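Local coordinates for protein AgaA (Rhizobium radiobacter, PDB 6HLX) that binds the opine agropinic acid in the periplasm as the substrate-binding protein of an ABC importer, presumably delivering it to the membrane transporter, at residues G94-L102 against N391-T402; S124-A132 against E382-S390. All coordinates share one frame; numbering follows the deposited sequence.

Contact 1: residues G94-L102 against N391-T402. With G9Z (agropinic acid), chain E; SO4 (sulfate ion), chain U; EDO (1,2-ethanediol), chain B.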
loop_
_atom_site.group_PDB
_atom_site.type_symbol
_atom_site.label_atom_id
_atom_site.label_comp_id
_atom_site.label_asym_id
_atom_site.label_seq_id
_atom_site.Cartn_x
_atom_site.Cartn_y
_atom_site.Cartn_z
ATOM N N GLY A 94 17.848 -1.290 -9.806
ATOM C CA GLY A 94 17.192 -2.156 -8.835
ATOM C C GLY A 94 15.682 -2.228 -8.962
ATOM O O GLY A 94 15.069 -1.449 -9.699
ATOM N N LYS A 95 15.073 -3.119 -8.183
ATOM C CA LYS A 95 13.629 -3.335 -8.257
ATOM C C LYS A 95 12.834 -2.685 -7.097
ATOM O O LYS A 95 11.679 -3.056 -6.889
ATOM C CB LYS A 95 13.319 -4.844 -8.391
ATOM C CG LYS A 95 13.854 -5.739 -7.284
ATOM C CD LYS A 95 13.767 -7.205 -7.717
ATOM C CE LYS A 95 14.803 -8.070 -7.051
ATOM N NZ LYS A 95 14.908 -9.403 -7.707
ATOM N N ALA A 96 13.417 -1.706 -6.370
ATOM C CA ALA A 96 12.689 -1.078 -5.262
ATOM C C ALA A 96 11.445 -0.379 -5.772
ATOM O O ALA A 96 11.528 0.471 -6.677
ATOM C CB ALA A 96 13.579 -0.085 -4.532
ATOM N N SER A 97 10.287 -0.718 -5.180
ATOM C CA SER A 97 9.011 -0.131 -5.606
ATOM C C SER A 97 8.886 1.372 -5.329
ATOM O O SER A 97 8.108 2.039 -6.032
ATOM C CB SER A 97 7.844 -0.869 -4.951
ATOM O OG SER A 97 7.910 -2.256 -5.258
ATOM N N PHE A 98 9.579 1.883 -4.270
ATOM C CA PHE A 98 9.460 3.284 -3.874
ATOM C C PHE A 98 10.718 4.072 -4.132
ATOM O O PHE A 98 10.951 5.103 -3.488
ATOM C CB PHE A 98 8.985 3.403 -2.419
ATOM C CG PHE A 98 7.584 2.858 -2.250
ATOM C CD1 PHE A 98 6.473 3.633 -2.591
ATOM C CD2 PHE A 98 7.376 1.557 -1.792
ATOM C CE1 PHE A 98 5.175 3.123 -2.464
ATOM C CE2 PHE A 98 6.079 1.039 -1.673
ATOM C CZ PHE A 98 4.987 1.821 -2.029
ATOM N N ARG A 99 11.508 3.622 -5.109
ATOM C CA ARG A 99 12.741 4.339 -5.468
ATOM C C ARG A 99 12.438 5.828 -5.816
ATOM O O ARG A 99 13.185 6.715 -5.411
ATOM C CB ARG A 99 13.420 3.656 -6.680
ATOM C CG ARG A 99 14.568 4.485 -7.272
ATOM C CD ARG A 99 15.438 3.689 -8.212
ATOM N NE ARG A 99 14.695 3.113 -9.339
ATOM C CZ ARG A 99 14.528 3.707 -10.526
ATOM N NH1 ARG A 99 15.014 4.922 -10.743
ATOM N NH2 ARG A 99 13.882 3.082 -11.503
ATOM N N ASN A 100 11.360 6.094 -6.559
ATOM C CA ASN A 100 11.066 7.483 -6.964
ATOM C C ASN A 100 10.928 8.418 -5.755
ATOM O O ASN A 100 11.421 9.557 -5.778
ATOM C CB ASN A 100 9.775 7.544 -7.786
ATOM C CG ASN A 100 9.866 8.428 -9.007
ATOM O OD1 ASN A 100 10.894 8.472 -9.691
ATOM N ND2 ASN A 100 8.778 9.138 -9.329
ATOM N N GLU A 101 10.248 7.921 -4.711
ATOM C CA GLU A 101 9.923 8.712 -3.514
ATOM C C GLU A 101 11.117 8.923 -2.603
ATOM O O GLU A 101 11.184 9.941 -1.910
ATOM C CB GLU A 101 8.724 8.096 -2.781
ATOM C CG GLU A 101 7.444 8.103 -3.623
ATOM C CD GLU A 101 7.368 7.099 -4.763
ATOM O OE1 GLU A 101 6.604 7.325 -5.728
ATOM O OE2 GLU A 101 8.108 6.095 -4.706
ATOM N N LEU A 102 12.075 7.986 -2.611
ATOM C CA LEU A 102 13.265 8.147 -1.773
ATOM C C LEU A 102 14.436 8.744 -2.570
ATOM O O LEU A 102 15.454 9.071 -1.958
ATOM C CB LEU A 102 13.683 6.798 -1.148
ATOM C CG LEU A 102 12.912 6.376 0.101
ATOM C CD1 LEU A 102 11.561 5.770 -0.262
ATOM C CD2 LEU A 102 13.701 5.344 0.880
ATOM N N ASN A 391 3.430 9.814 -5.103
ATOM C CA ASN A 391 3.544 8.412 -5.468
ATOM C C ASN A 391 2.552 8.042 -6.597
ATOM O O ASN A 391 2.879 7.229 -7.462
ATOM C CB ASN A 391 3.352 7.549 -4.230
ATOM C CG ASN A 391 3.432 6.066 -4.485
ATOM O OD1 ASN A 391 4.358 5.544 -5.164
ATOM N ND2 ASN A 391 2.453 5.364 -3.963
ATOM N N TYR A 392 1.371 8.704 -6.615
ATOM C CA TYR A 392 0.331 8.508 -7.627
ATOM C C TYR A 392 0.500 9.372 -8.877
ATOM O O TYR A 392 0.180 8.919 -9.974
ATOM C CB TYR A 392 -1.056 8.819 -6.994
ATOM C CG TYR A 392 -1.549 7.678 -6.136
ATOM C CD1 TYR A 392 -1.021 7.454 -4.860
ATOM C CD2 TYR A 392 -2.528 6.811 -6.601
ATOM C CE1 TYR A 392 -1.413 6.351 -4.102
ATOM C CE2 TYR A 392 -2.943 5.715 -5.841
ATOM C CZ TYR A 392 -2.387 5.497 -4.589
ATOM O OH TYR A 392 -2.754 4.376 -3.887
ATOM N N TYR A 393 0.923 10.643 -8.708
ATOM C CA TYR A 393 0.889 11.651 -9.783
ATOM C C TYR A 393 2.198 12.134 -10.374
ATOM O O TYR A 393 2.183 12.670 -11.486
ATOM C CB TYR A 393 0.133 12.894 -9.263
ATOM C CG TYR A 393 -1.359 12.663 -9.136
ATOM C CD1 TYR A 393 -1.900 12.091 -7.986
ATOM C CD2 TYR A 393 -2.232 13.015 -10.166
ATOM C CE1 TYR A 393 -3.267 11.842 -7.874
ATOM C CE2 TYR A 393 -3.604 12.795 -10.056
ATOM C CZ TYR A 393 -4.114 12.191 -8.913
ATOM O OH TYR A 393 -5.465 11.962 -8.794
ATOM N N TYR A 394 3.304 12.069 -9.616
ATOM C CA TYR A 394 4.566 12.644 -10.089
ATOM C C TYR A 394 5.119 11.901 -11.311
ATOM O O TYR A 394 4.862 10.714 -11.481
ATOM C CB TYR A 394 5.609 12.583 -8.962
ATOM C CG TYR A 394 6.722 13.596 -9.127
ATOM C CD1 TYR A 394 6.526 14.934 -8.800
ATOM C CD2 TYR A 394 7.955 13.227 -9.654
ATOM C CE1 TYR A 394 7.536 15.877 -8.970
ATOM C CE2 TYR A 394 8.975 14.166 -9.834
ATOM C CZ TYR A 394 8.771 15.483 -9.450
ATOM O OH TYR A 394 9.766 16.423 -9.600
ATOM N N GLY A 395 5.912 12.599 -12.109
ATOM C CA GLY A 395 6.661 11.983 -13.190
ATOM C C GLY A 395 7.931 11.401 -12.584
ATOM O O GLY A 395 7.876 10.413 -11.839
ATOM N N GLY A 396 9.069 12.062 -12.821
ATOM C CA GLY A 396 10.341 11.607 -12.261
ATOM C C GLY A 396 11.023 10.516 -13.068
ATOM O O GLY A 396 10.642 10.245 -14.215
ATOM N N ASP A 397 12.049 9.880 -12.477
ATOM C CA ASP A 397 12.825 8.855 -13.196
ATOM C C ASP A 397 12.107 7.529 -13.334
ATOM O O ASP A 397 12.289 6.839 -14.335
ATOM C CB ASP A 397 14.194 8.626 -12.540
ATOM C CG ASP A 397 15.150 7.865 -13.448
ATOM O OD1 ASP A 397 15.705 8.491 -14.384
ATOM O OD2 ASP A 397 15.329 6.636 -13.233
ATOM N N LYS A 398 11.331 7.148 -12.322
ATOM C CA LYS A 398 10.634 5.850 -12.328
ATOM C C LYS A 398 9.169 6.092 -12.708
ATOM O O LYS A 398 8.366 6.524 -11.871
ATOM C CB LYS A 398 10.793 5.179 -10.948
ATOM C CG LYS A 398 10.318 3.719 -10.965
ATOM C CD LYS A 398 10.412 3.048 -9.593
ATOM C CE LYS A 398 9.751 1.676 -9.580
ATOM N NZ LYS A 398 10.502 0.692 -10.400
ATOM N N LEU A 399 8.863 5.911 -13.998
ATOM C CA LEU A 399 7.531 6.241 -14.540
ATOM C C LEU A 399 6.517 5.114 -14.488
ATOM O O LEU A 399 5.360 5.331 -14.840
ATOM C CB LEU A 399 7.650 6.788 -15.978
ATOM C CG LEU A 399 8.296 8.185 -16.089
ATOM C CD1 LEU A 399 8.566 8.565 -17.564
ATOM C CD2 LEU A 399 7.425 9.249 -15.395
ATOM N N VAL A 400 6.930 3.929 -14.041
ATOM C CA VAL A 400 6.028 2.780 -13.889
ATOM C C VAL A 400 6.122 2.386 -12.423
ATOM O O VAL A 400 7.153 1.907 -11.979
ATOM C CB VAL A 400 6.348 1.605 -14.848
ATOM C CG1 VAL A 400 5.442 0.406 -14.556
ATOM C CG2 VAL A 400 6.207 2.053 -16.312
ATOM N N ARG A 401 5.071 2.663 -11.670
ATOM C CA ARG A 401 5.051 2.405 -10.226
ATOM C C ARG A 401 3.820 1.593 -9.837
ATOM O O ARG A 401 2.881 1.471 -10.624
ATOM C CB ARG A 401 5.113 3.735 -9.436
ATOM C CG ARG A 401 6.297 4.624 -9.854
ATOM C CD ARG A 401 6.475 5.873 -8.995
ATOM N NE ARG A 401 5.332 6.784 -9.039
ATOM C CZ ARG A 401 5.237 7.840 -9.850
ATOM N NH1 ARG A 401 4.195 8.656 -9.764
ATOM N NH2 ARG A 401 6.182 8.080 -10.758
ATOM N N THR A 402 3.782 1.101 -8.589
ATOM C CA THR A 402 2.636 0.293 -8.161
ATOM C C THR A 402 1.299 1.067 -8.149
ATOM O O THR A 402 0.266 0.442 -8.355
ATOM C CB THR A 402 2.891 -0.289 -6.739
ATOM O OG1 THR A 402 3.144 0.799 -5.828
ATOM C CG2 THR A 402 4.030 -1.325 -6.717
HETATM O OAM G9Z E . -2.339 -6.565 -2.080
HETATM C CAB G9Z E . -3.479 -6.421 -2.544
HETATM C CAC G9Z E . -4.337 -7.507 -2.808
HETATM C CB G9Z E . -5.660 -6.888 -3.356
HETATM C CA G9Z E . -5.361 -5.409 -3.532
HETATM C C G9Z E . -6.358 -4.602 -2.897
HETATM O O G9Z E . -6.245 -4.352 -1.666
HETATM N N G9Z E . -3.982 -5.246 -2.966
HETATM C CAG G9Z E . -3.290 -3.912 -2.785
HETATM C CAH G9Z E . -2.688 -3.441 -4.109
HETATM O OAP G9Z E . -3.778 -3.232 -5.007
HETATM C CAI G9Z E . -1.880 -2.148 -3.965
HETATM O OAQ G9Z E . -1.066 -2.231 -2.768
HETATM C CAJ G9Z E . -0.905 -1.938 -5.173
HETATM O OAR G9Z E . -0.167 -0.716 -4.987
HETATM C CAK G9Z E . -1.539 -1.973 -6.584
HETATM O OAT G9Z E . -0.497 -2.053 -7.577
HETATM C CAL G9Z E . -2.480 -0.787 -6.843
HETATM O OAS G9Z E . -3.139 -0.950 -8.118
HETATM O OXT G9Z E . -7.329 -4.204 -3.598
HETATM S S SO4 U . 10.507 3.167 -15.742
HETATM O O1 SO4 U . 10.098 2.233 -16.831
HETATM O O2 SO4 U . 9.766 2.855 -14.525
HETATM O O3 SO4 U . 11.939 2.981 -15.481
HETATM O O4 SO4 U . 10.266 4.533 -16.196
HETATM C C1 EDO B . 19.103 -5.806 -7.142
HETATM O O1 EDO B . 19.877 -5.602 -8.312
HETATM C C2 EDO B . 17.629 -5.537 -7.468
HETATM O O2 EDO B . 17.054 -4.787 -6.410
HETATM O O HOH W 1 13.261 0.727 -8.836
HETATM O O HOH W 2 5.081 2.798 -5.956
HETATM O O HOH W 3 6.615 0.786 -7.880
HETATM O O HOH W 4 13.693 4.347 -13.976
#

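Contact 2: residues S124-A132 against E382-S390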
loop_
_atom_site.group_PDB
_atom_site.type_symbol
_atom_site.label_atom_id
_atom_site.label_comp_id
_atom_site.label_asym_id
_atom_site.label_seq_id
_atom_site.Cartn_x
_atom_site.Cartn_y
_atom_site.Cartn_z
ATOM N N SER A 124 12.110 17.770 1.496
ATOM C CA SER A 124 10.943 16.904 1.617
ATOM C C SER A 124 10.493 16.799 3.062
ATOM O O SER A 124 11.133 16.109 3.883
ATOM C CB SER A 124 11.184 15.517 1.041
ATOM O OG SER A 124 9.986 14.771 1.201
ATOM N N VAL A 125 9.333 17.402 3.350
ATOM C CA VAL A 125 8.711 17.291 4.679
ATOM C C VAL A 125 8.071 15.867 4.841
ATOM O O VAL A 125 7.547 15.560 5.913
ATOM C CB VAL A 125 7.643 18.399 4.895
ATOM C CG1 VAL A 125 8.287 19.790 4.866
ATOM C CG2 VAL A 125 6.511 18.285 3.862
ATOM N N ALA A 126 8.076 15.038 3.770
ATOM C CA ALA A 126 7.488 13.685 3.795
ATOM C C ALA A 126 8.541 12.570 3.894
ATOM O O ALA A 126 8.177 11.396 3.931
ATOM C CB ALA A 126 6.640 13.474 2.555
ATOM N N MET A 127 9.839 12.924 3.876
ATOM C CA MET A 127 10.913 11.931 3.913
ATOM C C MET A 127 10.801 11.009 5.123
ATOM O O MET A 127 10.997 9.798 4.974
ATOM C CB MET A 127 12.292 12.611 3.855
ATOM C CG MET A 127 13.477 11.631 3.758
ATOM S SD MET A 127 13.319 10.428 2.401
ATOM C CE MET A 127 13.354 11.493 0.978
ATOM N N ILE A 128 10.515 11.563 6.327
ATOM C CA ILE A 128 10.391 10.688 7.513
ATOM C C ILE A 128 9.260 9.655 7.300
ATOM O O ILE A 128 9.428 8.459 7.592
ATOM C CB ILE A 128 10.191 11.520 8.817
ATOM C CG1 ILE A 128 11.460 12.340 9.157
ATOM C CG2 ILE A 128 9.795 10.640 10.003
ATOM C CD1 ILE A 128 12.703 11.508 9.579
ATOM N N ASP A 129 8.145 10.111 6.696
ATOM C CA ASP A 129 7.021 9.191 6.411
ATOM C C ASP A 129 7.429 8.098 5.413
ATOM O O ASP A 129 7.097 6.920 5.626
ATOM C CB ASP A 129 5.807 9.964 5.889
ATOM C CG ASP A 129 5.215 10.885 6.943
ATOM O OD1 ASP A 129 4.363 10.428 7.710
ATOM O OD2 ASP A 129 5.608 12.062 6.991
ATOM N N TYR A 130 8.182 8.453 4.356
ATOM C CA TYR A 130 8.631 7.439 3.387
ATOM C C TYR A 130 9.635 6.458 4.004
ATOM O O TYR A 130 9.667 5.290 3.606
ATOM C CB TYR A 130 9.136 8.057 2.075
ATOM C CG TYR A 130 7.991 8.529 1.192
ATOM C CD1 TYR A 130 7.077 7.621 0.656
ATOM C CD2 TYR A 130 7.851 9.874 0.852
ATOM C CE1 TYR A 130 6.036 8.041 -0.176
ATOM C CE2 TYR A 130 6.820 10.303 0.009
ATOM C CZ TYR A 130 5.908 9.383 -0.488
ATOM O OH TYR A 130 4.875 9.778 -1.310
ATOM N N LEU A 131 10.363 6.892 5.056
ATOM C CA LEU A 131 11.272 5.985 5.759
ATOM C C LEU A 131 10.512 4.993 6.651
ATOM O O LEU A 131 11.088 3.996 7.124
ATOM C CB LEU A 131 12.342 6.774 6.546
ATOM C CG LEU A 131 13.348 7.495 5.643
ATOM C CD1 LEU A 131 14.144 8.511 6.436
ATOM C CD2 LEU A 131 14.312 6.461 4.915
ATOM N N ALA A 132 9.196 5.250 6.849
ATOM C CA ALA A 132 8.333 4.348 7.617
ATOM C C ALA A 132 7.699 3.301 6.688
ATOM O O ALA A 132 6.972 2.445 7.170
ATOM C CB ALA A 132 7.241 5.136 8.341
ATOM N N GLU A 382 0.244 5.859 0.544
ATOM C CA GLU A 382 1.253 5.002 1.219
ATOM C C GLU A 382 1.851 5.622 2.476
ATOM O O GLU A 382 2.517 4.938 3.248
ATOM C CB GLU A 382 2.345 4.594 0.230
ATOM C CG GLU A 382 1.815 3.772 -0.948
ATOM C CD GLU A 382 1.399 2.334 -0.644
ATOM O OE1 GLU A 382 1.523 1.863 0.517
ATOM O OE2 GLU A 382 0.917 1.684 -1.597
ATOM N N ILE A 383 1.618 6.918 2.677
ATOM C CA ILE A 383 2.039 7.676 3.852
ATOM C C ILE A 383 0.859 8.558 4.278
ATOM O O ILE A 383 -0.049 8.793 3.476
ATOM C CB ILE A 383 3.307 8.543 3.586
ATOM C CG1 ILE A 383 3.081 9.565 2.452
ATOM C CG2 ILE A 383 4.547 7.630 3.339
ATOM C CD1 ILE A 383 4.128 10.689 2.429
ATOM N N THR A 384 0.880 9.048 5.518
ATOM C CA THR A 384 -0.216 9.880 5.999
ATOM C C THR A 384 0.102 11.389 5.904
ATOM O O THR A 384 -0.476 12.174 6.640
ATOM C CB THR A 384 -0.647 9.471 7.401
ATOM O OG1 THR A 384 0.479 9.639 8.254
ATOM C CG2 THR A 384 -1.140 8.036 7.459
ATOM N N ASP A 385 1.030 11.776 5.037
ATOM C CA ASP A 385 1.295 13.182 4.748
ATOM C C ASP A 385 0.641 13.411 3.379
ATOM O O ASP A 385 0.558 12.468 2.565
ATOM C CB ASP A 385 2.811 13.475 4.659
ATOM C CG ASP A 385 3.078 14.928 4.279
ATOM O OD1 ASP A 385 2.941 15.807 5.153
ATOM O OD2 ASP A 385 3.336 15.189 3.088
ATOM N N ALA A 386 0.279 14.677 3.070
ATOM C CA ALA A 386 -0.336 15.035 1.779
ATOM C C ALA A 386 0.525 14.587 0.590
ATOM O O ALA A 386 -0.008 14.392 -0.518
ATOM C CB ALA A 386 -0.539 16.530 1.701
ATOM N N ASP A 387 1.858 14.453 0.794
ATOM C CA ASP A 387 2.755 14.032 -0.290
ATOM C C ASP A 387 2.536 12.577 -0.739
ATOM O O ASP A 387 3.202 12.123 -1.676
ATOM C CB ASP A 387 4.236 14.304 0.019
ATOM C CG ASP A 387 5.124 14.162 -1.210
ATOM O OD1 ASP A 387 4.810 14.795 -2.245
ATOM O OD2 ASP A 387 6.081 13.361 -1.157
ATOM N N TRP A 388 1.567 11.856 -0.128
ATOM C CA TRP A 388 1.206 10.522 -0.645
ATOM C C TRP A 388 0.835 10.679 -2.137
ATOM O O TRP A 388 1.014 9.763 -2.934
ATOM C CB TRP A 388 0.008 9.921 0.122
ATOM C CG TRP A 388 -1.332 10.587 -0.105
ATOM C CD1 TRP A 388 -1.903 11.563 0.664
ATOM C CD2 TRP A 388 -2.325 10.216 -1.088
ATOM N NE1 TRP A 388 -3.170 11.858 0.196
ATOM C CE2 TRP A 388 -3.463 11.025 -0.862
ATOM C CE3 TRP A 388 -2.362 9.268 -2.139
ATOM C CZ2 TRP A 388 -4.645 10.896 -1.627
ATOM C CZ3 TRP A 388 -3.523 9.157 -2.910
ATOM C CH2 TRP A 388 -4.634 9.984 -2.671
ATOM N N LEU A 389 0.339 11.874 -2.515
ATOM C CA LEU A 389 -0.040 12.181 -3.897
ATOM C C LEU A 389 1.102 12.020 -4.898
ATOM O O LEU A 389 0.839 11.681 -6.058
ATOM C CB LEU A 389 -0.634 13.599 -3.971
ATOM C CG LEU A 389 -1.975 13.766 -3.228
ATOM C CD1 LEU A 389 -2.287 15.268 -2.954
ATOM C CD2 LEU A 389 -3.123 13.075 -4.015
ATOM N N SER A 390 2.368 12.313 -4.488
ATOM C CA SER A 390 3.488 12.220 -5.450
ATOM C C SER A 390 3.640 10.801 -5.982
ATOM O O SER A 390 3.927 10.607 -7.159
ATOM C CB SER A 390 4.803 12.641 -4.813
ATOM O OG SER A 390 4.915 14.051 -4.812
HETATM O O HOH W 5 4.811 4.418 5.033
HETATM O O HOH W 6 2.352 11.429 9.064
#

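Contact 1: residues G94-L102 against N391-T402
Gly-395 O is gripped by two side chains: across the contact by Asn-100 ND2 (3.0 Å), near the amide plane, and weakly by Arg-401 NH2. Asn-100 ND2 and Arg-401 NH2, both donors, stand 3.1 Å apart, their amide and guanidinium planes 16° from parallel. The other end of the Asn-100 amide takes Lys-398 N at OD1 (3.0 Å), from above the carbonyl plane. One amide thus ties down the 395-398 loop at both ends, and the loop runs on to Thr-402 of the agropinic acid pocket. Arg-401 braces the same loop: NE and NH1 grip Asn-391 O side-on, NH1 and NH2 share Tyr-394 O, and NH2 adds Lys-398 O. Glu-101 OE1 lies 3.6 Å from Arg-401 NE but well off the guanidinium plane, pairing by charge alone. Glu-101 OE1 also approaches Asn-391 OD1, another acceptor, to 2.9 Å. Arg-99, bent at chi3 (58°), presents NH1 to the anti side of Asp-397 OD2 (3.0 Å), with Lys-398 CB over one guanidinium face. A water joins Arg-99 NE to Lys-398 NZ, and another links Arg-99 NH2 to a sulfate, probably from the crystallisation liquor. Buried arginine charge probably stabilises a Glu-101 carboxylate, whereas the facing Asn-391 oxygen would oppose it.

Contact 2: residues S124-A132 against E382-S390
Tyr-130 begins with CB directed neither at nor away from segment 382-390; chi1 of -76° sets CG beside the backbone N and swings the ring across Ile-383. CD1 meets Ile-383 CG2 at 3.7 Å, and CE1 lies near the same methyl. CE2 comes within 3.6 Å of Ile-383 CD1, which sits over the ring face in a CH-pi contact, 25° off the normal. Asp-387 OD2 approaches CE2 at the ring edge (3.4 Å), its carboxylate perpendicular to the ring. At the tip, OH donates to Asp-387 O (2.9 Å) from above the carbonyl plane, while Ser-390 N reaches that oxygen from the opposite face. Ala-126 CB lies 3.6 Å from Asp-387 CB and touches Ile-383 CD1. On the other flank, Ile-383 CG2 also packs against Asp-129, whose OD1 is joined to Thr-384 OG1 through a water and takes a hydrogen bond from Tyr-39. Asp-385 OD2 accepts from Asp-387 N (2.8 Å) in a capping bond and is salt-bridged to Arg-429. A short helix lying on an antiparallel sheet thus meets the capped turn into helix 388-393, consistent with the extra domain of the large family 5 solute-binding proteins docking on a ligand-binding lobe.

Contacts 1 and 2 are centred 13 Å apart and form one continuous interface, because helix 388-393 runs from 382-390 into 391-402. Glu-101 CG touches Tyr-130 CZ at 3.7 Å, joining the two earlier segments, and Phe-98 CE1 rests on Glu-382 CG at the same distance. Between the later segments, Arg-401 NH1 lies 3.3 Å from Ser-390 O. Contact 1 hydrogen-bonds the opine: Thr-402 O accepts from OAT of agropinic acid (2.7 Å) and also from Gln-244, another ligand partner. The packing of contact 2 centres away from the pocket, although Glu-382 OE2 at its start comes within 4.3 Å of ligand OAR; segment 382-390 follows strand 374-379, which supplies Gly-378 O to the ligand.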